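Local atomic coordinates of Ton_1535 (Thermococcus onnurineus, PDB entry 3ZPJ), a protein that is of unknown function but folds as an alpha-solenoid of stacked helices, interrupted by a left-handed helical turn. Residues 232-235 and 236-240. Residues are numbered along the deposited sequence; the frame is centred on the assembly and turned at random.
Sequences AIIK and KKYSG
Y238 lies against I234, one helical turn back, and between them these two residues make an apolar contact at the C-terminal end of helix 227-237. The methyl CG2 of I234 meets the ring at CD2, 4.2 Å apart, a loose van der Waals touch in which the two side chains run at a slant to one another. With CG1 of I234 beside the backbone N (chi1 -61°), CG2 is the branch anti to that N, on the carbonyl side, and it is this placing that brings the methyl to the ring. The carbonyl O of I234 comes to the edge of the ring, near its plane, and sits 3.4 Å from CB of Y238.

The backbone bonds show how an alpha helix runs out. K236 N donates to the O of A232 at 3.2 Å. K237 N follows with a shorter bond to the O of I233, 2.8 Å. One residue later the pattern weakens: Y238 N reaches the O of I234 at 3.0 Å, but with an N-H...O angle of 126° the bond is weak, and Y238 has already turned to an extended backbone conformation.

The lysine stems add further contact. K237 packs on I233 through its CG, which passes 4.2 Å from CG2 of I233. Separately, CB of K237 approaches the backbone O of I233 to 3.5 Å, and CB of K236 comes equally close to that same oxygen while the end of its chain leads away.

In the solenoid, I234 is buried and touches I218 of helix 216-223 and V250 of helix 240-256, while Y238 rests on V213 and L215 in the loop before helix 216-223. K235 touches R243 and E247 of helix 240-256, the next helix in the chain.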
loop_
_atom_site.group_PDB
_atom_site.type_symbol
_atom_site.label_atom_id
_atom_site.label_comp_id
_atom_site.label_asym_id
_atom_site.label_seq_id
_atom_site.Cartn_x
_atom_site.Cartn_y
_atom_site.Cartn_z
ATOM N N ALA A 232 0.675 -16.772 -7.005
ATOM C CA ALA A 232 1.764 -17.590 -6.491
ATOM C C ALA A 232 2.181 -17.125 -5.102
ATOM O O ALA A 232 2.396 -17.945 -4.215
ATOM C CB ALA A 232 2.948 -17.572 -7.440
ATOM N N ILE A 233 2.281 -15.810 -4.905
ATOM C CA ILE A 233 2.677 -15.292 -3.598
ATOM C C ILE A 233 1.645 -15.656 -2.552
ATOM O O ILE A 233 1.983 -16.056 -1.436
ATOM C CB ILE A 233 2.846 -13.766 -3.611
ATOM C CG1 ILE A 233 3.953 -13.373 -4.591
ATOM C CG2 ILE A 233 3.165 -13.271 -2.222
ATOM C CD1 ILE A 233 3.967 -11.889 -4.936
ATOM N N ILE A 234 0.380 -15.531 -2.936
ATOM C CA ILE A 234 -0.729 -15.858 -2.050
ATOM C C ILE A 234 -0.703 -17.323 -1.560
ATOM O O ILE A 234 -0.938 -17.577 -0.380
ATOM C CB ILE A 234 -2.078 -15.469 -2.692
ATOM C CG1 ILE A 234 -2.112 -13.959 -2.943
ATOM C CG2 ILE A 234 -3.230 -15.863 -1.799
ATOM C CD1 ILE A 234 -3.306 -13.501 -3.735
ATOM N N LYS A 235 -0.374 -18.268 -2.446
ATOM C CA LYS A 235 -0.241 -19.673 -2.046
ATOM C C LYS A 235 0.926 -19.875 -1.086
ATOM O O LYS A 235 0.861 -20.696 -0.176
ATOM C CB LYS A 235 -0.000 -20.569 -3.255
ATOM C CG LYS A 235 -1.194 -20.804 -4.134
ATOM C CD LYS A 235 -0.839 -21.837 -5.200
ATOM C CE LYS A 235 -1.944 -21.986 -6.236
ATOM N NZ LYS A 235 -2.235 -20.723 -6.986
ATOM N N LYS A 236 2.005 -19.139 -1.312
ATOM C CA LYS A 236 3.172 -19.253 -0.457
ATOM C C LYS A 236 2.885 -18.671 0.925
ATOM O O LYS A 236 3.177 -19.294 1.940
ATOM C CB LYS A 236 4.371 -18.547 -1.094
ATOM C CG LYS A 236 5.558 -18.344 -0.152
ATOM C CD LYS A 236 6.447 -17.182 -0.615
ATOM C CE LYS A 236 7.429 -16.727 0.471
ATOM N NZ LYS A 236 8.223 -15.531 0.050
ATOM N N LYS A 237 2.292 -17.486 0.961
ATOM C CA LYS A 237 2.183 -16.736 2.207
ATOM C C LYS A 237 0.893 -16.950 3.011
ATOM O O LYS A 237 0.769 -16.444 4.130
ATOM C CB LYS A 237 2.386 -15.237 1.942
ATOM C CG LYS A 237 3.835 -14.855 1.642
ATOM C CD LYS A 237 4.123 -13.397 2.001
ATOM C CE LYS A 237 5.511 -12.968 1.548
ATOM N NZ LYS A 237 6.603 -13.643 2.305
ATOM N N TYR A 238 -0.063 -17.684 2.452
ATOM C CA TYR A 238 -1.352 -17.876 3.116
ATOM C C TYR A 238 -1.897 -19.278 2.872
ATOM O O TYR A 238 -1.599 -19.893 1.847
ATOM C CB TYR A 238 -2.381 -16.850 2.609
ATOM C CG TYR A 238 -2.005 -15.399 2.838
ATOM C CD1 TYR A 238 -2.125 -14.817 4.094
ATOM C CD2 TYR A 238 -1.533 -14.607 1.794
ATOM C CE1 TYR A 238 -1.780 -13.484 4.305
ATOM C CE2 TYR A 238 -1.187 -13.278 1.998
ATOM C CZ TYR A 238 -1.313 -12.727 3.257
ATOM O OH TYR A 238 -0.975 -11.410 3.471
ATOM N N SER A 239 -2.695 -19.783 3.813
ATOM C CA SER A 239 -3.452 -21.017 3.583
ATOM C C SER A 239 -4.869 -20.935 4.172
ATOM O O SER A 239 -5.234 -19.937 4.813
ATOM C CB SER A 239 -2.708 -22.232 4.132
ATOM O OG SER A 239 -2.449 -22.078 5.513
ATOM N N GLY A 240 -5.658 -21.985 3.942
ATOM C CA GLY A 240 -7.042 -22.031 4.389
ATOM C C GLY A 240 -7.897 -20.819 4.032
ATOM O O GLY A 240 -7.990 -20.415 2.868
#